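Local coordinates for protein beta-lactamase (PDB 6NHS) that probably hydrolyses the amide bond of the beta-lactam ring in penicillin-like antibiotics, as a class D serine beta-lactamase, at residues A[66-69]-A[70-74]; A[100-103]-A[104-108]; A[167-170]-A[171-175]; A[180-183]-A[184-188]; A[192-196]-A[197-201]. All coordinates share one frame; numbering follows the deposited sequence. Where two conformers were deposited one is given.

In the fold
All five contacts are local, between neighbours along the chain. Contact 1 is wholly buried, in helix 65-76. It keeps polar groups inside: Ser70 bonds to a backbone carbonyl and Lys66 to formic acid. Contact 4 packs against it through Leu71, Leu74 and Val186, and contact 3 reaches it through Phe167 and Leu171. Contacts 3 and 4 have apolar inner sides and polar outer ones. Contact 2 is partly buried: it caps helix 104-110, packs on contact 1 through Ile104 and Phe108, and in one of two conformers of Arg105 meets contact 4 in a salt bridge to Asp188. Contact 5 is the surface hairpin at the sheet edge, held by backbone bonds and polar side chains; Arg201 ties it to contact 4.

Contact 1: residues A[66-69]-A[70-74]; sequences KIFN and SLVAL. With FMT (formic acid), chain K.
Val72 lays its CG2 methyl over one face of the Phe68 ring. The methyl carbon stands 4.0 Å from the ring centroid and 28° off its normal, a CH-pi contact. Its closest ring atom is CE1 of Phe68, 3.5 Å from Val72 CG2. The two side chains cross obliquely. The ring is turned this way because CG of Phe68 is anti to the backbone N (chi1 179°), which swings it along the helix toward the next turn.

On another side of the helix, Ser70 turns its hydroxyl back to the carbonyl of Lys66. Ser70 OG donates to Lys66 O at 2.5 Å, and Ser70 N donates to the same oxygen at 2.9 Å. Two bonds grip this one oxygen, from opposite faces of its carbonyl plane. Ser70 OG also bonds to Tyr116.

Both segments belong to helix 65-76. Lys66 fits the lysine of an SxxK motif, as in serine beta-lactamases, with Ser63 as its probable serine partner. Lys66 runs extended and bends only at its last torsion, chi4 73°. NZ there donates to O2 of a formic acid molecule at 2.6 Å and also bonds to Ser63. The formic acid, probably from the crystallisation liquor, bonds to Ser63 too. Farther along, Ala73 N donates to Asn69 O at 2.9 Å, and Ala73 CB rests 3.2 Å from that oxygen.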
# COMPACT_ATOMS: atom_id res chain seq x y z
N LYS A 66 -2.10 -4.84 1.52
CA LYS A 66 -3.39 -5.20 0.93
C LYS A 66 -3.36 -5.12 -0.59
O LYS A 66 -4.12 -5.83 -1.26
CB LYS A 66 -4.50 -4.29 1.48
CG LYS A 66 -4.87 -4.53 2.93
CD LYS A 66 -6.09 -3.70 3.33
CE LYS A 66 -6.63 -4.10 4.70
NZ LYS A 66 -5.78 -3.65 5.83
N ILE A 67 -2.49 -4.28 -1.16
CA ILE A 67 -2.37 -4.21 -2.62
C ILE A 67 -1.87 -5.55 -3.16
O ILE A 67 -2.48 -6.13 -4.07
CB ILE A 67 -1.45 -3.06 -3.04
CG1 ILE A 67 -2.02 -1.71 -2.58
CG2 ILE A 67 -1.23 -3.08 -4.55
CD1 ILE A 67 -1.02 -0.54 -2.73
N PHE A 68 -0.77 -6.05 -2.61
CA PHE A 68 -0.23 -7.35 -3.01
C PHE A 68 -1.21 -8.47 -2.69
O PHE A 68 -1.48 -9.34 -3.52
CB PHE A 68 1.11 -7.58 -2.32
CG PHE A 68 1.74 -8.90 -2.65
CD1 PHE A 68 1.44 -10.04 -1.92
CD2 PHE A 68 2.65 -9.01 -3.69
CE1 PHE A 68 2.02 -11.26 -2.23
CE2 PHE A 68 3.24 -10.22 -4.00
CZ PHE A 68 2.92 -11.35 -3.27
N ASN A 69 -1.76 -8.46 -1.47
CA ASN A 69 -2.67 -9.52 -1.04
C ASN A 69 -3.90 -9.61 -1.94
O ASN A 69 -4.37 -10.71 -2.27
CB ASN A 69 -3.08 -9.28 0.42
CG ASN A 69 -3.41 -10.57 1.18
OD1 ASN A 69 -3.50 -11.65 0.60
ND2 ASN A 69 -3.59 -10.44 2.49
N SER A 70 -4.43 -8.45 -2.36
CA SER A 70 -5.60 -8.43 -3.24
C SER A 70 -5.31 -9.11 -4.57
O SER A 70 -6.14 -9.85 -5.10
CB SER A 70 -6.06 -6.99 -3.48
OG SER A 70 -6.36 -6.31 -2.27
N LEU A 71 -4.14 -8.82 -5.15
CA LEU A 71 -3.74 -9.43 -6.42
C LEU A 71 -3.68 -10.94 -6.31
O LEU A 71 -4.22 -11.66 -7.17
CB LEU A 71 -2.38 -8.88 -6.85
CG LEU A 71 -2.36 -7.39 -7.17
CD1 LEU A 71 -0.93 -6.84 -7.10
CD2 LEU A 71 -2.97 -7.18 -8.55
N VAL A 72 -3.01 -11.45 -5.28
CA VAL A 72 -2.83 -12.90 -5.16
C VAL A 72 -4.17 -13.57 -4.86
O VAL A 72 -4.47 -14.65 -5.38
CB VAL A 72 -1.78 -13.22 -4.08
CG1 VAL A 72 -1.63 -14.72 -3.90
CG2 VAL A 72 -0.42 -12.56 -4.44
N ALA A 73 -4.99 -12.94 -4.01
CA ALA A 73 -6.28 -13.51 -3.65
C ALA A 73 -7.17 -13.67 -4.87
O ALA A 73 -7.80 -14.71 -5.07
CB ALA A 73 -6.96 -12.64 -2.59
N LEU A 74 -7.25 -12.63 -5.70
CA LEU A 74 -8.05 -12.71 -6.92
C LEU A 74 -7.44 -13.68 -7.92
O LEU A 74 -8.16 -14.46 -8.55
CB LEU A 74 -8.19 -11.32 -7.54
CG LEU A 74 -9.13 -10.37 -6.78
CD1 LEU A 74 -8.87 -8.91 -7.20
CD2 LEU A 74 -10.60 -10.75 -7.00
C FMT K . -4.19 -5.97 6.89
O1 FMT K . -4.44 -6.43 5.81
O2 FMT K . -3.82 -4.80 7.02

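Contact 2: residues A[100-103]-A[104-108]. With EDO (1,2-ethanediol), chain D.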
# COMPACT_ATOMS: atom_id res chain seq x y z
N GLN A 100 -18.85 -5.80 10.28
CA GLN A 100 -19.92 -5.96 9.31
C GLN A 100 -19.39 -6.79 8.15
O GLN A 100 -18.19 -6.79 7.87
CB GLN A 100 -20.43 -4.61 8.80
CG GLN A 100 -19.39 -3.85 8.01
CD GLN A 100 -19.84 -2.46 7.61
OE1 GLN A 100 -21.00 -2.12 7.76
NE2 GLN A 100 -18.91 -1.65 7.11
N ASP A 101 -20.30 -7.48 7.47
CA ASP A 101 -19.94 -8.19 6.24
C ASP A 101 -19.38 -7.20 5.22
O ASP A 101 -19.76 -6.03 5.20
CB ASP A 101 -21.16 -8.90 5.63
CG ASP A 101 -21.84 -9.86 6.58
OD1 ASP A 101 -21.23 -10.30 7.57
OD2 ASP A 101 -23.01 -10.20 6.31
N THR A 102 -18.47 -7.67 4.37
CA THR A 102 -17.85 -6.73 3.44
C THR A 102 -17.34 -7.48 2.21
O THR A 102 -17.47 -8.70 2.09
CB THR A 102 -16.74 -5.93 4.14
OG1 THR A 102 -16.41 -4.76 3.38
CG2 THR A 102 -15.49 -6.78 4.33
N ASN A 103 -16.80 -6.72 1.26
CA ASN A 103 -16.17 -7.26 0.06
C ASN A 103 -14.78 -6.64 -0.03
O ASN A 103 -14.40 -5.81 0.81
CB ASN A 103 -17.03 -6.99 -1.19
CG ASN A 103 -17.22 -5.50 -1.49
OD1 ASN A 103 -16.30 -4.70 -1.38
ND2 ASN A 103 -18.44 -5.13 -1.89
N ILE A 104 -14.03 -7.03 -1.06
CA ILE A 104 -12.62 -6.63 -1.08
C ILE A 104 -12.49 -5.14 -1.36
O ILE A 104 -11.54 -4.49 -0.88
CB ILE A 104 -11.83 -7.50 -2.08
CG1 ILE A 104 -10.32 -7.34 -1.85
CG2 ILE A 104 -12.18 -7.16 -3.53
CD1 ILE A 104 -9.48 -8.31 -2.68
N ARG A 105 -13.42 -4.55 -2.12
CA ARG A 105 -13.34 -3.11 -2.38
C ARG A 105 -13.55 -2.31 -1.10
O ARG A 105 -12.81 -1.36 -0.83
CB ARG A 105 -14.38 -2.70 -3.43
CG ARG A 105 -14.45 -1.18 -3.64
CD ARG A 105 -15.47 -0.77 -4.69
NE ARG A 105 -15.02 -1.13 -6.04
CZ ARG A 105 -15.41 -2.22 -6.69
NH1 ARG A 105 -16.28 -3.05 -6.13
NH2 ARG A 105 -14.94 -2.46 -7.90
N GLN A 106 -14.55 -2.68 -0.30
CA GLN A 106 -14.80 -1.96 0.94
C GLN A 106 -13.78 -2.34 2.01
O GLN A 106 -13.41 -1.48 2.83
CB GLN A 106 -16.24 -2.20 1.42
CG GLN A 106 -17.33 -1.72 0.43
CD GLN A 106 -17.15 -0.26 0.04
OE1 GLN A 106 -17.03 0.61 0.90
NE2 GLN A 106 -17.11 0.01 -1.27
N ALA A 107 -13.31 -3.59 2.03
CA ALA A 107 -12.25 -3.95 2.96
C ALA A 107 -10.98 -3.17 2.67
O ALA A 107 -10.27 -2.73 3.59
CB ALA A 107 -11.98 -5.46 2.91
N PHE A 108 -10.67 -2.98 1.38
CA PHE A 108 -9.54 -2.13 1.00
C PHE A 108 -9.77 -0.70 1.47
O PHE A 108 -8.89 -0.09 2.09
CB PHE A 108 -9.36 -2.18 -0.52
CG PHE A 108 -8.03 -1.64 -1.00
CD1 PHE A 108 -7.89 -0.30 -1.34
CD2 PHE A 108 -6.93 -2.48 -1.12
CE1 PHE A 108 -6.67 0.19 -1.79
CE2 PHE A 108 -5.70 -1.98 -1.57
CZ PHE A 108 -5.58 -0.65 -1.91
C1 EDO D . -24.29 -8.80 3.33
O1 EDO D . -24.35 -8.86 4.76
C2 EDO D . -25.08 -9.97 2.76
O2 EDO D . -24.52 -11.18 3.27
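Asn103 folds its side chain over the first turn of the helix and takes the backbone N-H of Gln106. The Gln106 N to Asn103 OD1 distance is 2.9 Å and the bond is nearly straight, at 168°. The donor comes nearly head-on to the amide carbonyl. CG of Asn103 lies between its own backbone N and carbonyl carbon (chi1 62°), and this brings OD1 back over the turn. The same oxygen lies 3.4 Å from Arg105 CB and 3.6 Å from Gln106 CG. Asn103 also gives its backbone carbonyl, which Ala107 N meets at 2.8 Å.

Thr102 sits just outside this pair. Its OG1 rests against Gln106 CB at 3.2 Å, and its CG2 lies 4.0 Å from Ala107 CB. The Thr102 and Gln106 side chains slant across one another.

The next shell holds the turn in place. Thr102 bonds through its backbone to Leu86, in a short two-stranded sheet. Gln106 bends at chi2 and leads its amide away from Asn103, where OE1 bonds to Arg109. In one of its two conformers Arg105 makes salt bridges to Asp82 and Asp188. On the inner side Ile104 and Phe108 pack on Ser70 of helix 65-76.

Asn103 is thus the N-cap of helix 104-110. A side-chain carbonyl accepting the N-H three residues later is the classic asparagine cap, here at the end of a short, weakly bonded strand.

Contact 3: residues A[167-170]-A[171-175]; sequences FLQR and LHRKE
Arg170 and Glu175 meet across the end of the helix in a salt bridge. Arg170 NE points at Glu175 OE1 from 3.1 Å, almost straight at 175°. The oxygen lies in the guanidinium plane, at its edge, and is met nearly along its C-O axis. The two side chains cross at about a right angle, with their flat groups 65° apart. A bend at chi3 (77°) turns the guanidinium toward the carboxylate. One water bridges the pair as well: it accepts from Arg170 NH2 and donates to Glu175 OE1.

Glu175 is shared. Its other oxygen, OE2, uses its anti lone pair for Arg173 NH1 at 2.5 Å. The three residues form a network on the solvent side. There Gln169 and Arg173 run side by side in the same direction, with Gln169 OE1 3.1 Å from Arg173 CD. Arg173 and Glu175 are exposed, whereas Phe167, Leu168 and Leu171 are buried.

The packed part is the inner side: Leu171 CB sits 3.3 Å from both Phe167 O and Leu168 O. Leu171 N bonds to Phe167 O, and His172 N to Leu168 O, each at 2.9 Å. The helix then stops in a Schellman motif. Lys174, with positive phi, is its C-prime residue; Glu175 N reaches Arg170 O at 3.1 Å and Lys174 N reaches Leu171 O.

Phe167 and Leu171 pack on Leu71 of helix 65-76, and Leu171 also on Leu183 of helix 180-189. Leu168 rests on Phe229 of strand 226-236. His172 meets Tyr220 of strand 213-223 edge-to-face.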
# COMPACT_ATOMS: atom_id res chain seq x y z
N PHE A 167 7.48 -2.35 -7.06
CA PHE A 167 6.33 -3.24 -7.13
C PHE A 167 5.18 -2.58 -7.90
O PHE A 167 4.60 -3.18 -8.81
CB PHE A 167 5.91 -3.64 -5.71
CG PHE A 167 4.51 -4.19 -5.59
CD1 PHE A 167 4.12 -5.32 -6.30
CD2 PHE A 167 3.58 -3.58 -4.76
CE1 PHE A 167 2.84 -5.82 -6.20
CE2 PHE A 167 2.29 -4.08 -4.65
CZ PHE A 167 1.93 -5.20 -5.36
N LEU A 168 4.85 -1.33 -7.57
CA LEU A 168 3.72 -0.67 -8.21
C LEU A 168 3.98 -0.42 -9.69
O LEU A 168 3.08 -0.57 -10.53
CB LEU A 168 3.40 0.64 -7.50
CG LEU A 168 2.84 0.49 -6.09
CD1 LEU A 168 2.79 1.84 -5.40
CD2 LEU A 168 1.44 -0.13 -6.15
N GLN A 169 5.21 -0.03 -10.03
CA GLN A 169 5.56 0.23 -11.42
C GLN A 169 5.53 -1.04 -12.26
O GLN A 169 4.99 -1.04 -13.37
CB GLN A 169 6.94 0.90 -11.48
CG GLN A 169 7.39 1.29 -12.86
CD GLN A 169 8.26 0.24 -13.50
OE1 GLN A 169 8.26 0.08 -14.71
NE2 GLN A 169 9.03 -0.48 -12.68
N ARG A 170 6.08 -2.14 -11.74
CA ARG A 170 5.99 -3.43 -12.43
C ARG A 170 4.55 -3.88 -12.58
O ARG A 170 4.16 -4.43 -13.62
CB ARG A 170 6.80 -4.49 -11.69
CG ARG A 170 8.31 -4.26 -11.73
CD ARG A 170 9.01 -5.48 -11.17
NE ARG A 170 9.04 -6.58 -12.13
CZ ARG A 170 9.12 -7.86 -11.80
NH1 ARG A 170 9.15 -8.21 -10.52
NH2 ARG A 170 9.16 -8.80 -12.74
N LEU A 171 3.76 -3.71 -11.52
CA LEU A 171 2.33 -3.98 -11.60
C LEU A 171 1.70 -3.23 -12.77
O LEU A 171 1.01 -3.82 -13.61
CB LEU A 171 1.67 -3.59 -10.28
CG LEU A 171 0.18 -3.89 -10.13
CD1 LEU A 171 -0.04 -5.39 -10.19
CD2 LEU A 171 -0.35 -3.31 -8.83
N HIS A 172 1.96 -1.92 -12.84
CA HIS A 172 1.27 -1.07 -13.80
C HIS A 172 1.65 -1.39 -15.24
O HIS A 172 0.83 -1.20 -16.15
CB HIS A 172 1.56 0.40 -13.48
CG HIS A 172 0.73 1.36 -14.27
ND1 HIS A 172 1.12 1.84 -15.50
CD2 HIS A 172 -0.46 1.94 -14.00
CE1 HIS A 172 0.20 2.68 -15.96
NE2 HIS A 172 -0.77 2.75 -15.06
N ARG A 173 2.87 -1.87 -15.48
CA ARG A 173 3.26 -2.21 -16.85
C ARG A 173 3.08 -3.70 -17.15
O ARG A 173 3.62 -4.19 -18.14
CB ARG A 173 4.69 -1.74 -17.13
CG ARG A 173 5.78 -2.60 -16.57
CD ARG A 173 7.14 -1.94 -16.78
NE ARG A 173 7.32 -1.38 -18.12
CZ ARG A 173 7.83 -2.04 -19.15
NH1 ARG A 173 8.22 -3.31 -19.02
NH2 ARG A 173 7.95 -1.44 -20.33
N LYS A 174 2.32 -4.41 -16.31
CA LYS A 174 1.85 -5.76 -16.62
C LYS A 174 2.99 -6.77 -16.70
O LYS A 174 2.99 -7.67 -17.54
CB LYS A 174 1.01 -5.76 -17.91
CG LYS A 174 -0.07 -4.68 -17.91
CD LYS A 174 -0.89 -4.67 -19.19
CE LYS A 174 -1.91 -3.54 -19.16
NZ LYS A 174 -2.91 -3.63 -20.26
N GLU A 175 3.98 -6.63 -15.81
CA GLU A 175 5.10 -7.56 -15.74
C GLU A 175 4.90 -8.66 -14.72
O GLU A 175 5.60 -9.68 -14.77
CB GLU A 175 6.39 -6.82 -15.39
CG GLU A 175 6.93 -5.93 -16.48
CD GLU A 175 8.28 -5.35 -16.11
OE1 GLU A 175 8.83 -5.74 -15.06
OE2 GLU A 175 8.79 -4.50 -16.87
O HOH W 1 10.09 -8.13 -15.28

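Contact 4: residues A[180-183]-A[184-188]; sequences QRTL and DLVQD. With FMT (formic acid), chain I.
CG of Gln180 is anti to the backbone N, and the bend at chi2 (63°) brings the amide to Asp184, one turn on. With CG beside its own backbone N (chi1 -72°), Asp184 brings its carboxylate near Gln180. Gln180 NE2 then donates to Asp184 OD1 at 2.8 Å. The oxygen lies close to the amide plane, but the nitrogen reaches it from above the carboxylate plane, 44° out of it. The same NE2 donates to a water at 2.8 Å, and this water donates in turn to Gln187 OE1. A side-chain bond and a water bridge thus span two turns on this outer surface. Gln180 OE1 bonds to Lys174.

Arg181 is extended from CG to NE, and the Leu185 side chain crosses it at a slant. Leu185 CD1 lies over one face of the guanidinium, offset toward the rim, and is 3.9 Å from Arg181 NH1. At the edge of that group, in its plane, NH1 of Arg181 donates to formic acid O1 at 2.7 Å. The formic acid probably came from the crystallisation liquor.

Regular i to i+4 backbone bonds carry the helix; Gln187 N to Leu183 O is 2.9 Å. Val186 and Thr182 pack on Leu71 of helix 65-76, with Thr182 OG1 bonded to Glu75. Leu185 packs on Leu74 of the same helix. Gln187 touches His172 of helix 161-172, and its backbone O accepts from Arg201 of strand 198-207.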
# COMPACT_ATOMS: atom_id res chain seq x y z
N GLN A 180 -4.99 -9.83 -16.69
CA GLN A 180 -5.55 -8.50 -16.91
C GLN A 180 -6.80 -8.28 -16.06
O GLN A 180 -7.03 -7.17 -15.56
CB GLN A 180 -5.87 -8.31 -18.39
CG GLN A 180 -6.30 -6.89 -18.76
CD GLN A 180 -5.20 -5.88 -18.50
OE1 GLN A 180 -4.11 -5.97 -19.07
NE2 GLN A 180 -5.46 -4.91 -17.63
N ARG A 181 -7.62 -9.32 -15.89
CA ARG A 181 -8.79 -9.20 -15.03
C ARG A 181 -8.39 -8.86 -13.60
O ARG A 181 -8.97 -7.96 -12.98
CB ARG A 181 -9.60 -10.49 -15.07
CG ARG A 181 -10.77 -10.54 -14.10
CD ARG A 181 -11.41 -11.93 -14.11
NE ARG A 181 -12.60 -12.00 -13.27
CZ ARG A 181 -12.59 -12.30 -11.98
NH1 ARG A 181 -11.44 -12.57 -11.36
NH2 ARG A 181 -13.72 -12.34 -11.30
N THR A 182 -7.40 -9.57 -13.07
CA THR A 182 -6.92 -9.29 -11.72
C THR A 182 -6.41 -7.86 -11.61
O THR A 182 -6.74 -7.15 -10.65
CB THR A 182 -5.81 -10.28 -11.34
OG1 THR A 182 -6.34 -11.61 -11.31
CG2 THR A 182 -5.24 -9.94 -9.96
N LEU A 183 -5.62 -7.42 -12.59
CA LEU A 183 -5.10 -6.05 -12.57
C LEU A 183 -6.23 -5.03 -12.61
O LEU A 183 -6.22 -4.05 -11.86
CB LEU A 183 -4.17 -5.82 -13.77
CG LEU A 183 -2.96 -6.74 -13.93
CD1 LEU A 183 -2.16 -6.35 -15.16
CD2 LEU A 183 -2.10 -6.71 -12.68
N ASP A 184 -7.20 -5.24 -13.50
CA ASP A 184 -8.32 -4.30 -13.62
C ASP A 184 -9.06 -4.16 -12.30
O ASP A 184 -9.43 -3.05 -11.90
CB ASP A 184 -9.29 -4.77 -14.71
CG ASP A 184 -8.73 -4.59 -16.12
OD1 ASP A 184 -7.71 -3.90 -16.29
OD2 ASP A 184 -9.34 -5.15 -17.05
N LEU A 185 -9.32 -5.28 -11.61
CA LEU A 185 -10.08 -5.21 -10.37
C LEU A 185 -9.29 -4.49 -9.29
O LEU A 185 -9.83 -3.61 -8.60
CB LEU A 185 -10.47 -6.62 -9.92
CG LEU A 185 -11.46 -7.36 -10.82
CD1 LEU A 185 -11.63 -8.80 -10.36
CD2 LEU A 185 -12.80 -6.63 -10.85
N VAL A 186 -8.01 -4.82 -9.13
CA VAL A 186 -7.23 -4.21 -8.05
C VAL A 186 -6.99 -2.73 -8.32
O VAL A 186 -7.07 -1.90 -7.41
CB VAL A 186 -5.92 -4.98 -7.85
CG1 VAL A 186 -5.03 -4.25 -6.85
CG2 VAL A 186 -6.23 -6.41 -7.36
N GLN A 187 -6.69 -2.37 -9.58
CA GLN A 187 -6.50 -0.96 -9.89
C GLN A 187 -7.77 -0.16 -9.64
O GLN A 187 -7.69 1.01 -9.26
CB GLN A 187 -6.02 -0.81 -11.34
CG GLN A 187 -4.57 -1.30 -11.51
CD GLN A 187 -4.10 -1.30 -12.95
OE1 GLN A 187 -4.85 -1.66 -13.88
NE2 GLN A 187 -2.84 -0.91 -13.16
N ASP A 188 -8.94 -0.78 -9.79
CA ASP A 188 -10.18 -0.05 -9.54
C ASP A 188 -10.41 0.17 -8.05
O ASP A 188 -10.82 1.27 -7.65
CB ASP A 188 -11.37 -0.79 -10.16
CG ASP A 188 -12.63 0.06 -10.14
OD1 ASP A 188 -12.69 1.05 -10.88
OD2 ASP A 188 -13.56 -0.27 -9.38
C FMT I . -8.45 -13.96 -12.21
O1 FMT I . -8.83 -12.81 -11.98
O2 FMT I . -7.90 -14.31 -13.26
O HOH W 2 -4.08 -2.63 -16.71

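Contact 5: residues A[192-196]-A[197-201]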
# COMPACT_ATOMS: atom_id res chain seq x y z
N TYR A 192 -8.51 6.27 -4.90
CA TYR A 192 -8.69 7.05 -3.69
C TYR A 192 -9.36 8.40 -3.94
O TYR A 192 -10.24 8.82 -3.18
CB TYR A 192 -7.34 7.29 -3.00
CG TYR A 192 -7.43 8.18 -1.79
CD1 TYR A 192 -7.95 7.71 -0.59
CD2 TYR A 192 -7.00 9.50 -1.84
CE1 TYR A 192 -8.05 8.53 0.52
CE2 TYR A 192 -7.09 10.33 -0.74
CZ TYR A 192 -7.62 9.83 0.44
OH TYR A 192 -7.71 10.65 1.55
N GLU A 193 -8.98 9.08 -5.02
CA GLU A 193 -9.51 10.40 -5.31
C GLU A 193 -9.44 10.61 -6.82
O GLU A 193 -8.47 10.21 -7.46
CB GLU A 193 -8.71 11.47 -4.57
CG GLU A 193 -9.16 12.89 -4.79
CD GLU A 193 -8.46 13.83 -3.86
OE1 GLU A 193 -8.72 13.76 -2.64
OE2 GLU A 193 -7.62 14.62 -4.33
N ARG A 194 -10.47 11.24 -7.38
CA ARG A 194 -10.56 11.35 -8.82
C ARG A 194 -11.32 12.61 -9.20
O ARG A 194 -12.40 12.88 -8.67
CB ARG A 194 -11.25 10.12 -9.41
CG ARG A 194 -11.53 10.21 -10.89
CD ARG A 194 -11.91 8.85 -11.44
NE ARG A 194 -12.14 8.90 -12.88
CZ ARG A 194 -12.03 7.85 -13.69
NH1 ARG A 194 -12.26 7.99 -14.99
NH2 ARG A 194 -11.68 6.67 -13.21
N THR A 195 -10.74 13.39 -10.12
CA THR A 195 -11.38 14.56 -10.72
C THR A 195 -11.26 14.42 -12.23
O THR A 195 -10.65 13.46 -12.71
CB THR A 195 -10.71 15.86 -10.23
OG1 THR A 195 -9.43 16.01 -10.87
CG2 THR A 195 -10.53 15.86 -8.72
N PRO A 196 -11.83 15.33 -13.03
CA PRO A 196 -11.59 15.27 -14.48
C PRO A 196 -10.12 15.36 -14.86
O PRO A 196 -9.75 14.93 -15.96
CB PRO A 196 -12.38 16.47 -15.03
CG PRO A 196 -13.47 16.64 -14.06
CD PRO A 196 -12.90 16.30 -12.71
N ASN A 197 -9.26 15.90 -13.98
CA ASN A 197 -7.86 16.14 -14.31
C ASN A 197 -6.92 15.03 -13.86
O ASN A 197 -5.81 14.92 -14.42
CB ASN A 197 -7.40 17.46 -13.68
CG ASN A 197 -8.27 18.63 -14.07
OD1 ASN A 197 -8.83 19.31 -13.22
ND2 ASN A 197 -8.39 18.86 -15.37
N TYR A 198 -7.29 14.21 -12.88
CA TYR A 198 -6.35 13.22 -12.38
C TYR A 198 -7.10 12.07 -11.70
O TYR A 198 -8.24 12.22 -11.25
CB TYR A 198 -5.35 13.84 -11.40
CG TYR A 198 -5.95 14.41 -10.13
CD1 TYR A 198 -6.21 13.59 -9.03
CD2 TYR A 198 -6.22 15.76 -10.00
CE1 TYR A 198 -6.76 14.10 -7.86
CE2 TYR A 198 -6.76 16.29 -8.84
CZ TYR A 198 -7.02 15.45 -7.77
OH TYR A 198 -7.57 15.95 -6.60
N VAL A 199 -6.42 10.93 -11.62
CA VAL A 199 -6.88 9.78 -10.84
C VAL A 199 -5.77 9.43 -9.85
O VAL A 199 -4.66 9.08 -10.25
CB VAL A 199 -7.22 8.57 -11.73
CG1 VAL A 199 -7.69 7.40 -10.87
CG2 VAL A 199 -8.27 8.94 -12.77
N LEU A 200 -6.07 9.55 -8.56
CA LEU A 200 -5.12 9.22 -7.51
C LEU A 200 -5.50 7.87 -6.91
O LEU A 200 -6.60 7.71 -6.38
CB LEU A 200 -5.11 10.31 -6.43
CG LEU A 200 -4.22 10.11 -5.21
CD1 LEU A 200 -2.76 9.99 -5.63
CD2 LEU A 200 -4.40 11.26 -4.21
N ARG A 201 -4.59 6.91 -7.02
CA ARG A 201 -4.75 5.58 -6.45
C ARG A 201 -3.72 5.37 -5.35
O ARG A 201 -2.58 5.84 -5.46
CB ARG A 201 -4.59 4.49 -7.52
CG ARG A 201 -5.64 4.53 -8.62
CD ARG A 201 -5.42 3.39 -9.61
NE ARG A 201 -6.52 3.24 -10.57
CZ ARG A 201 -6.64 3.96 -11.68
NH1 ARG A 201 -5.73 4.89 -11.96
NH2 ARG A 201 -7.65 3.75 -12.51
O HOH W 3 -8.85 18.64 -10.38
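Leu200 pairs with Glu193 through backbone bonds, in antiparallel strands 192-194 and 198-201. Leu200 N donates to Glu193 O at 2.7 Å. Leu200 O accepts twice, from Tyr192 N at 2.8 Å and from Glu193 N at 3.1 Å, both in the carbonyl plane. Two residues face one, a classic beta bulge. Thr195 N donates to Tyr198 O.

Polar side-chain bonds close the loop end. Tyr198 OH donates to Glu193 OE2 at 2.6 Å. It comes to the anti side, 26° out of the carboxylate plane, while that oxygen lies at the edge of the ring. CG of Tyr198 sits between its backbone N and carbonyl carbon (chi1 63°), which brings the ring beside Thr195 and Glu193. Thr195 OG1 accepts from Asn197 N at 3.1 Å and stands over one face of the Tyr198 ring, 3.3 Å from CD2. A water joins Thr195 OG1 and Asn197 OD1.

Apolar contacts are fewer. Tyr192 CD2 lies 3.9 Å from Leu200 CD2, which meets the ring at its edge. Val199 CG2 lies over one face of the Arg194 guanidinium, as the two side chains run side by side.

Strand 191-194 is the outermost strand of the main sheet on this side. Strand 198-207, next to it, bonds beyond to strand 213-223, where Arg201 pairs with Glu222. Tyr192 packs on Ile246 of helix 239-255, and Glu193 forms a salt bridge to Arg250 there.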